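Local coordinates for protein DELTA1-pyrroline-2-carboxylate reductase (Thermococcus litoralis DSM 5473, PDB 6T3E) that catalyses the NAD(P)H-dependent reduction of delta1-pyrroline-2-carboxylate to L-proline, probably in L-hydroxyproline metabolism, as a member of the ornithine cyclodeaminase/mu-crystallin family, at residues Q166-C171 / S197-I202; A213-D218 / G233-E238; E47-E52 / L323-A328. One frame throughout, in Å; residues are numbered along the deposited sequence.

Contact 1. Residues Q166-C171 / S197-I202; sequences QLWAVC and SKKLGI
Leu200 presents its forked end to three residues of segment 166-171, and in doing so joins two neighbouring helices of the Rossmann-type domain. Helix 161-173 connects strand 153-157 to 178-182, and helix 186-200 connects 178-182 to 203-206, so the contact lies between the helices of successive beta-alpha-beta crossovers. The two leucine methyls divide the work. CD1 meets Leu167 CD2 at 3.6 Å and also touches Cys171 SG, while CD2 lies 3.7 Å from Trp168 CD1, approaching the indole obliquely. Ile202, just beyond the helix end, joins the cluster: its CD1 faces Leu167 CD2 tip to tip at 4.1 Å.

With CG anti to the backbone N (chi1 -179°), Trp168 carries its indole past Leu200 CD2 to Lys199. The lysine chain is bent at chi2 and chi4; its CE lies over one face of the indole near the rim, and the terminal NZ is 4.1 Å from Trp168 CE3.

In the second shell, Leu167 rests on Ile221 of strand 219-222, which ties the cluster to the sheet below, and Trp168 touches Met39 of helix 39-54 and Met133 of helix 128-146. Ile202 owes its place to the way helix 186-200 ends. Gly201 leaves the helix with positive phi, a conformation that glycine adopts readily, and the chain folds back so that Ile202 N donates to Ser197 O at 3.3 Å and Ser197 OG donates to Ile202 O.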
loop_
_atom_site.group_PDB
_atom_site.type_symbol
_atom_site.label_atom_id
_atom_site.label_comp_id
_atom_site.label_asym_id
_atom_site.label_seq_id
_atom_site.Cartn_x
_atom_site.Cartn_y
_atom_site.Cartn_z
ATOM N N GLN B 166 -24.120 -4.513 -8.009
ATOM C CA GLN B 166 -24.899 -3.320 -7.711
ATOM C C GLN B 166 -26.381 -3.647 -7.694
ATOM O O GLN B 166 -27.084 -3.337 -6.726
ATOM C CB GLN B 166 -24.603 -2.229 -8.729
ATOM C CG GLN B 166 -23.330 -1.459 -8.470
ATOM C CD GLN B 166 -23.397 -0.613 -7.227
ATOM O OE1 GLN B 166 -24.438 -0.008 -6.916
ATOM N NE2 GLN B 166 -22.271 -0.541 -6.510
ATOM N N LEU B 167 -26.870 -4.305 -8.750
ATOM C CA LEU B 167 -28.286 -4.650 -8.791
ATOM C C LEU B 167 -28.630 -5.674 -7.719
ATOM O O LEU B 167 -29.689 -5.577 -7.087
ATOM C CB LEU B 167 -28.680 -5.168 -10.177
ATOM C CG LEU B 167 -30.178 -5.480 -10.347
ATOM C CD1 LEU B 167 -31.027 -4.229 -10.207
ATOM C CD2 LEU B 167 -30.482 -6.211 -11.659
ATOM N N TRP B 168 -27.733 -6.638 -7.481
ATOM C CA TRP B 168 -27.968 -7.653 -6.452
ATOM C C TRP B 168 -28.152 -7.017 -5.078
ATOM O O TRP B 168 -29.105 -7.332 -4.361
ATOM C CB TRP B 168 -26.814 -8.664 -6.446
ATOM C CG TRP B 168 -26.938 -9.789 -5.448
ATOM C CD1 TRP B 168 -28.037 -10.122 -4.711
ATOM C CD2 TRP B 168 -25.918 -10.732 -5.090
ATOM N NE1 TRP B 168 -27.767 -11.198 -3.905
ATOM C CE2 TRP B 168 -26.476 -11.599 -4.119
ATOM C CE3 TRP B 168 -24.588 -10.929 -5.493
ATOM C CZ2 TRP B 168 -25.752 -12.648 -3.541
ATOM C CZ3 TRP B 168 -23.867 -11.974 -4.920
ATOM C CH2 TRP B 168 -24.455 -12.821 -3.951
ATOM N N ALA B 169 -27.269 -6.092 -4.706
ATOM C CA ALA B 169 -27.403 -5.449 -3.401
ATOM C C ALA B 169 -28.636 -4.551 -3.325
ATOM O O ALA B 169 -29.196 -4.368 -2.239
ATOM C CB ALA B 169 -26.142 -4.660 -3.073
ATOM N N VAL B 170 -29.043 -3.940 -4.443
ATOM C CA VAL B 170 -30.280 -3.160 -4.449
ATOM C C VAL B 170 -31.488 -4.070 -4.241
ATOM O O VAL B 170 -32.454 -3.696 -3.564
ATOM C CB VAL B 170 -30.392 -2.331 -5.747
ATOM C CG1 VAL B 170 -31.771 -1.694 -5.874
ATOM C CG2 VAL B 170 -29.333 -1.254 -5.771
ATOM N N CYS B 171 -31.449 -5.282 -4.805
ATOM C CA CYS B 171 -32.546 -6.235 -4.642
ATOM C C CYS B 171 -32.631 -6.768 -3.211
ATOM O O CYS B 171 -33.713 -7.171 -2.760
ATOM C CB CYS B 171 -32.373 -7.405 -5.615
ATOM S SG CYS B 171 -32.417 -7.019 -7.388
ATOM N N SER B 197 -31.288 -11.979 -14.703
ATOM C CA SER B 197 -32.718 -12.221 -14.497
ATOM C C SER B 197 -32.963 -13.562 -13.811
ATOM O O SER B 197 -33.790 -13.657 -12.898
ATOM C CB SER B 197 -33.475 -12.162 -15.828
ATOM O OG SER B 197 -34.843 -12.484 -15.637
ATOM N N LYS B 198 -32.298 -14.626 -14.277
ATOM C CA LYS B 198 -32.375 -15.908 -13.576
ATOM C C LYS B 198 -31.684 -15.821 -12.225
ATOM O O LYS B 198 -32.168 -16.393 -11.242
ATOM C CB LYS B 198 -31.789 -17.041 -14.423
ATOM C CG LYS B 198 -30.379 -16.772 -14.971
ATOM C CD LYS B 198 -30.033 -17.679 -16.180
ATOM C CE LYS B 198 -30.585 -17.108 -17.514
ATOM N NZ LYS B 198 -30.095 -17.805 -18.737
ATOM N N LYS B 199 -30.576 -15.072 -12.165
ATOM C CA LYS B 199 -29.852 -14.853 -10.925
ATOM C C LYS B 199 -30.782 -14.317 -9.843
ATOM O O LYS B 199 -30.966 -14.943 -8.792
ATOM C CB LYS B 199 -28.743 -13.845 -11.227
ATOM C CG LYS B 199 -27.900 -13.333 -10.063
ATOM C CD LYS B 199 -26.737 -14.218 -9.613
ATOM C CE LYS B 199 -25.853 -13.347 -8.667
ATOM N NZ LYS B 199 -25.359 -12.056 -9.307
ATOM N N LEU B 200 -31.378 -13.142 -10.067
ATOM C CA LEU B 200 -32.174 -12.466 -9.032
ATOM C C LEU B 200 -33.659 -12.799 -9.098
ATOM O O LEU B 200 -34.422 -12.312 -8.257
ATOM C CB LEU B 200 -31.993 -10.947 -9.117
ATOM C CG LEU B 200 -30.525 -10.539 -9.166
ATOM C CD1 LEU B 200 -30.344 -9.054 -9.512
ATOM C CD2 LEU B 200 -29.811 -10.880 -7.869
ATOM N N GLY B 201 -34.088 -13.581 -10.084
ATOM C CA GLY B 201 -35.503 -13.917 -10.200
ATOM C C GLY B 201 -36.385 -12.716 -10.460
ATOM O O GLY B 201 -37.491 -12.628 -9.911
ATOM N N ILE B 202 -35.916 -11.782 -11.287
ATOM C CA ILE B 202 -36.670 -10.601 -11.673
ATOM C C ILE B 202 -36.530 -10.438 -13.175
ATOM O O ILE B 202 -35.586 -10.936 -13.793
ATOM C CB ILE B 202 -36.201 -9.309 -10.965
ATOM C CG1 ILE B 202 -34.738 -9.009 -11.314
ATOM C CG2 ILE B 202 -36.421 -9.393 -9.457
ATOM C CD1 ILE B 202 -34.340 -7.550 -11.147
#

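Contact 2. Residues A213-D218 / G233-E238; sequences ATEKSD and GGWIRE
Arg237 reaches across from the loop 233-238 to the polar end of segment 213-218, where its NH2 forms a salt bridge with Asp218 OD1 at 3.1 Å. The N-H points almost straight at the oxygen (174°), and the oxygen lies in the guanidinium plane; relative to the aspartate, however, the donor stands above the carboxylate plane. OD1 has a second cationic partner in Arg148 NH1, and OD2 accepts from the backbone N atoms of Lys152 and Ile153, so both carboxylate oxygens are engaged. Two positive groups sharing OD1 would be expected to favour the ionised aspartate.

Further back along the arginine, NE gives a weak, strongly bent bond to Glu215 O, 3.2 Å away. Ser217 O lies over one face of the guanidinium and is not hydrogen-bonded to it. The chain runs extended from CG to NE, which lets one side chain span both Glu215 and Asp218.

Beside this polar end is an apolar one. Thr214 CG2 packs 3.8 Å from Trp235 CB and 3.7 Å from Ile236 CG1, whereas OG1, at the edge of the indole, is satisfied by Ala210 O. Glu215 lays CG against Trp235 CB and sends OE1 to Arg211 NE.

Helix 210-215 passes through residues 216-218 into strand 219-222, and the loop leads on to the adjacent parallel strand 241-244; Asp218 has backbone hydrogen bonds to Ile153 and His241, at the starts of the strands flanking 219-222.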
loop_
_atom_site.group_PDB
_atom_site.type_symbol
_atom_site.label_atom_id
_atom_site.label_comp_id
_atom_site.label_asym_id
_atom_site.label_seq_id
_atom_site.Cartn_x
_atom_site.Cartn_y
_atom_site.Cartn_z
ATOM N N ALA B 213 -33.368 4.453 -19.702
ATOM C CA ALA B 213 -33.089 3.816 -18.421
ATOM C C ALA B 213 -33.159 4.823 -17.283
ATOM O O ALA B 213 -33.620 4.495 -16.187
ATOM C CB ALA B 213 -31.719 3.141 -18.451
ATOM N N THR B 214 -32.728 6.064 -17.531
ATOM C CA THR B 214 -32.763 7.080 -16.483
ATOM C C THR B 214 -34.189 7.562 -16.214
ATOM O O THR B 214 -34.593 7.706 -15.053
ATOM C CB THR B 214 -31.850 8.243 -16.876
ATOM O OG1 THR B 214 -30.534 7.739 -17.141
ATOM C CG2 THR B 214 -31.780 9.294 -15.773
ATOM N N GLU B 215 -34.977 7.770 -17.270
ATOM C CA GLU B 215 -36.311 8.337 -17.107
ATOM C C GLU B 215 -37.249 7.392 -16.368
ATOM O O GLU B 215 -38.121 7.849 -15.619
ATOM C CB GLU B 215 -36.903 8.691 -18.472
ATOM C CG GLU B 215 -36.717 10.151 -18.861
ATOM C CD GLU B 215 -37.017 10.417 -20.323
ATOM O OE1 GLU B 215 -36.731 11.539 -20.788
ATOM O OE2 GLU B 215 -37.540 9.508 -21.004
ATOM N N LYS B 216 -37.094 6.084 -16.554
ATOM C CA LYS B 216 -38.032 5.122 -15.997
ATOM C C LYS B 216 -37.585 4.545 -14.662
ATOM O O LYS B 216 -38.271 3.669 -14.125
ATOM C CB LYS B 216 -38.271 3.984 -16.992
ATOM C CG LYS B 216 -38.818 4.445 -18.317
ATOM C CD LYS B 216 -38.559 3.426 -19.400
ATOM C CE LYS B 216 -39.678 2.404 -19.485
ATOM N NZ LYS B 216 -39.601 1.681 -20.778
ATOM N N SER B 217 -36.476 5.026 -14.107
ATOM C CA SER B 217 -35.878 4.441 -12.915
ATOM C C SER B 217 -36.493 4.986 -11.632
ATOM O O SER B 217 -36.714 6.193 -11.494
ATOM C CB SER B 217 -34.375 4.713 -12.889
ATOM O OG SER B 217 -33.696 3.961 -13.869
ATOM N N ASP B 218 -36.735 4.088 -10.679
ATOM C CA ASP B 218 -36.909 4.493 -9.290
ATOM C C ASP B 218 -35.557 4.541 -8.580
ATOM O O ASP B 218 -35.320 5.432 -7.756
ATOM C CB ASP B 218 -37.867 3.533 -8.571
ATOM C CG ASP B 218 -39.315 3.648 -9.062
ATOM O OD1 ASP B 218 -39.790 4.780 -9.323
ATOM O OD2 ASP B 218 -39.982 2.596 -9.189
ATOM N N GLY B 233 -28.900 15.300 -16.349
ATOM C CA GLY B 233 -29.818 15.608 -15.270
ATOM C C GLY B 233 -31.226 15.890 -15.750
ATOM O O GLY B 233 -32.192 15.585 -15.047
ATOM N N GLY B 234 -31.366 16.404 -16.977
ATOM C CA GLY B 234 -32.680 16.713 -17.523
ATOM C C GLY B 234 -33.616 15.523 -17.594
ATOM O O GLY B 234 -34.836 15.707 -17.703
ATOM N N TRP B 235 -33.075 14.303 -17.541
ATOM C CA TRP B 235 -33.883 13.094 -17.606
ATOM C C TRP B 235 -34.394 12.638 -16.251
ATOM O O TRP B 235 -35.410 11.934 -16.194
ATOM C CB TRP B 235 -33.082 11.950 -18.233
ATOM C CG TRP B 235 -32.398 12.314 -19.513
ATOM C CD1 TRP B 235 -32.792 13.265 -20.426
ATOM C CD2 TRP B 235 -31.197 11.733 -20.032
ATOM N NE1 TRP B 235 -31.903 13.306 -21.470
ATOM C CE2 TRP B 235 -30.921 12.371 -21.257
ATOM C CE3 TRP B 235 -30.330 10.728 -19.583
ATOM C CZ2 TRP B 235 -29.816 12.037 -22.036
ATOM C CZ3 TRP B 235 -29.230 10.402 -20.359
ATOM C CH2 TRP B 235 -28.979 11.061 -21.565
ATOM N N ILE B 236 -33.716 13.008 -15.169
ATOM C CA ILE B 236 -34.028 12.460 -13.854
ATOM C C ILE B 236 -35.285 13.122 -13.302
ATOM O O ILE B 236 -35.298 14.327 -13.028
ATOM C CB ILE B 236 -32.845 12.647 -12.897
ATOM C CG1 ILE B 236 -31.532 12.363 -13.636
ATOM C CG2 ILE B 236 -33.000 11.737 -11.705
ATOM C CD1 ILE B 236 -30.294 12.379 -12.758
ATOM N N ARG B 237 -36.330 12.325 -13.094
ATOM C CA ARG B 237 -37.529 12.831 -12.449
ATOM C C ARG B 237 -37.368 12.745 -10.934
ATOM O O ARG B 237 -36.444 12.118 -10.418
ATOM C CB ARG B 237 -38.771 12.066 -12.914
ATOM C CG ARG B 237 -38.659 10.565 -12.844
ATOM C CD ARG B 237 -39.992 9.916 -13.192
ATOM N NE ARG B 237 -39.946 8.462 -13.060
ATOM C CZ ARG B 237 -39.923 7.809 -11.900
ATOM N NH1 ARG B 237 -39.935 8.477 -10.751
ATOM N NH2 ARG B 237 -39.884 6.481 -11.888
ATOM N N GLU B 238 -38.268 13.409 -10.218
ATOM C CA GLU B 238 -38.161 13.442 -8.771
ATOM C C GLU B 238 -38.356 12.051 -8.173
ATOM O O GLU B 238 -38.918 11.137 -8.790
ATOM C CB GLU B 238 -39.169 14.422 -8.174
ATOM C CG GLU B 238 -40.463 14.548 -8.932
ATOM C CD GLU B 238 -41.374 15.600 -8.323
ATOM O OE1 GLU B 238 -42.409 15.221 -7.730
ATOM O OE2 GLU B 238 -41.049 16.804 -8.428
#

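Contact 3. Residues E47-E52 / L323-A328; sequences ERAFLE and LAIEDA
Ala49 and Ile325 mark the closest backbone approach, their CA atoms 6.2 Å apart, where helix 39-54 meets the first turn of helix 324-341. The axes of the short helical segments pass 9.1 Å from each other, and their N-to-C directions differ by 125°, closer to antiparallel than to parallel.

Into this crossing Ile325 sends its longer branch. CG1 sits between the backbone N and the carbonyl carbon (chi1 64°), and CD1 at its end comes within 3.5 Å of Ala49 O. The same methyl makes a CH-pi contact with Phe50, 3.7 Å from the ring centroid and only 8° off the ring normal. Leu323 CD2 approaches Phe50 CE1 obliquely at 3.8 Å.

Both helices belong to the layer against the mixed sheet: Ile325 touches Val60 of strand 58-68, and Glu52 and Ile325 both touch Leu82 of strand 73-82. Phe50 packs on Leu298 and Ala299 of helix 298-303. Were Phe50 an alanine, Ile325 CD1 would probably lose its aromatic face and a gap would open between Leu323 and Glu326.

Glu326 meets the phenyl group at its edge, OE2 lying near the ring plane and 3.3 Å from Phe50 CZ. Its other oxygen, OE1, is in a salt bridge with Arg134 NE, and Arg134 lines the proline pocket together with Val321 and Gly322. The Glu326 side chain comes to about 4 Å, nearest atoms, from the bound NADH.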
loop_
_atom_site.group_PDB
_atom_site.type_symbol
_atom_site.label_atom_id
_atom_site.label_comp_id
_atom_site.label_asym_id
_atom_site.label_seq_id
_atom_site.Cartn_x
_atom_site.Cartn_y
_atom_site.Cartn_z
ATOM N N GLU B 47 -21.820 -2.075 6.650
ATOM C CA GLU B 47 -22.513 -1.106 7.493
ATOM C C GLU B 47 -21.828 -0.957 8.847
ATOM O O GLU B 47 -21.663 0.162 9.349
ATOM C CB GLU B 47 -23.968 -1.527 7.676
ATOM C CG GLU B 47 -24.787 -0.536 8.454
ATOM C CD GLU B 47 -26.280 -0.652 8.157
ATOM O OE1 GLU B 47 -26.709 -1.684 7.559
ATOM O OE2 GLU B 47 -27.006 0.311 8.496
ATOM N N ARG B 48 -21.401 -2.072 9.444
ATOM C CA ARG B 48 -20.720 -2.016 10.735
ATOM C C ARG B 48 -19.353 -1.351 10.617
ATOM O O ARG B 48 -18.912 -0.649 11.541
ATOM C CB ARG B 48 -20.580 -3.430 11.314
ATOM C CG ARG B 48 -19.868 -3.459 12.660
ATOM C CD ARG B 48 -18.811 -4.579 12.790
ATOM N NE ARG B 48 -18.430 -4.827 14.189
ATOM C CZ ARG B 48 -17.815 -3.949 14.987
ATOM N NH1 ARG B 48 -17.483 -2.741 14.539
ATOM N NH2 ARG B 48 -17.527 -4.282 16.244
ATOM N N ALA B 49 -18.682 -1.545 9.476
ATOM C CA ALA B 49 -17.377 -0.931 9.259
ATOM C C ALA B 49 -17.477 0.588 9.258
ATOM O O ALA B 49 -16.582 1.280 9.763
ATOM C CB ALA B 49 -16.781 -1.436 7.953
ATOM N N PHE B 50 -18.548 1.125 8.666
ATOM C CA PHE B 50 -18.754 2.568 8.653
ATOM C C PHE B 50 -19.178 3.087 10.021
ATOM O O PHE B 50 -18.791 4.195 10.412
ATOM C CB PHE B 50 -19.784 2.936 7.587
ATOM C CG PHE B 50 -19.198 3.061 6.213
ATOM C CD1 PHE B 50 -18.512 4.206 5.843
ATOM C CD2 PHE B 50 -19.307 2.023 5.304
ATOM C CE1 PHE B 50 -17.963 4.320 4.594
ATOM C CE2 PHE B 50 -18.757 2.130 4.034
ATOM C CZ PHE B 50 -18.082 3.276 3.677
ATOM N N LEU B 51 -19.964 2.305 10.766
ATOM C CA LEU B 51 -20.264 2.688 12.138
ATOM C C LEU B 51 -18.999 2.693 12.978
ATOM O O LEU B 51 -18.789 3.600 13.796
ATOM C CB LEU B 51 -21.300 1.742 12.738
ATOM C CG LEU B 51 -21.661 1.980 14.211
ATOM C CD1 LEU B 51 -22.194 3.389 14.433
ATOM C CD2 LEU B 51 -22.662 0.936 14.682
ATOM N N GLU B 52 -18.130 1.696 12.773
ATOM C CA GLU B 52 -16.850 1.682 13.472
ATOM C C GLU B 52 -15.992 2.878 13.068
ATOM O O GLU B 52 -15.293 3.458 13.911
ATOM C CB GLU B 52 -16.136 0.349 13.210
ATOM C CG GLU B 52 -14.674 0.283 13.669
ATOM C CD GLU B 52 -14.112 -1.142 13.770
ATOM O OE1 GLU B 52 -14.870 -2.121 13.596
ATOM O OE2 GLU B 52 -12.892 -1.279 14.015
ATOM N N LEU B 323 -13.680 2.700 -0.351
ATOM C CA LEU B 323 -12.978 3.009 0.887
ATOM C C LEU B 323 -12.391 1.720 1.454
ATOM O O LEU B 323 -13.038 0.668 1.428
ATOM C CB LEU B 323 -13.908 3.688 1.901
ATOM C CG LEU B 323 -13.217 4.424 3.054
ATOM C CD1 LEU B 323 -12.274 5.515 2.564
ATOM C CD2 LEU B 323 -14.254 4.982 4.018
ATOM N N ALA B 324 -11.166 1.808 1.981
ATOM C CA ALA B 324 -10.430 0.607 2.359
ATOM C C ALA B 324 -11.093 -0.177 3.484
ATOM O O ALA B 324 -10.830 -1.380 3.616
ATOM C CB ALA B 324 -8.995 0.964 2.757
ATOM N N ILE B 325 -11.937 0.463 4.300
ATOM C CA ILE B 325 -12.561 -0.259 5.408
ATOM C C ILE B 325 -13.480 -1.349 4.890
ATOM O O ILE B 325 -13.689 -2.366 5.565
ATOM C CB ILE B 325 -13.329 0.686 6.348
ATOM C CG1 ILE B 325 -14.496 1.354 5.623
ATOM C CG2 ILE B 325 -12.408 1.694 6.953
ATOM C CD1 ILE B 325 -15.466 2.034 6.569
ATOM N N GLU B 326 -14.076 -1.146 3.714
ATOM C CA GLU B 326 -14.959 -2.164 3.162
ATOM C C GLU B 326 -14.187 -3.421 2.781
ATOM O O GLU B 326 -14.700 -4.536 2.935
ATOM C CB GLU B 326 -15.714 -1.587 1.966
ATOM C CG GLU B 326 -16.061 -0.109 2.134
ATOM C CD GLU B 326 -16.556 0.557 0.861
ATOM O OE1 GLU B 326 -16.118 0.186 -0.247
ATOM O OE2 GLU B 326 -17.397 1.468 0.975
ATOM N N ASP B 327 -12.942 -3.272 2.331
ATOM C CA ASP B 327 -12.134 -4.450 2.056
ATOM C C ASP B 327 -11.742 -5.154 3.347
ATOM O O ASP B 327 -11.831 -6.383 3.435
ATOM C CB ASP B 327 -10.899 -4.065 1.243
ATOM C CG ASP B 327 -11.240 -3.200 0.039
ATOM O OD1 ASP B 327 -12.030 -3.652 -0.823
ATOM O OD2 ASP B 327 -10.722 -2.059 -0.034
ATOM N N ALA B 328 -11.357 -4.398 4.380
ATOM C CA ALA B 328 -10.899 -5.044 5.609
ATOM C C ALA B 328 -12.039 -5.792 6.295
ATOM O O ALA B 328 -11.854 -6.915 6.769
ATOM C CB ALA B 328 -10.265 -4.025 6.556
#

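Overall arrangement
Contacts 1 and 2 both lie among the helices and loops that connect the strands of the parallel sheet in the Rossmann-type domain, with centres about 20 Å apart, but use different chemistry. Contact 1 is a surface contact between helices and is apolar apart from a lysine at its margin; contact 2 is partly buried, joins a helix end to a loop, and adds a salt bridge to its apolar packing. Contact 3 is the buried one, with helix-on-helix packing beside the mixed sheet and close to both ligands. No helix is shared: contact 1 uses 161-173 and 186-200, contact 2 uses 210-215, and contact 3 uses 39-54 and 324-341.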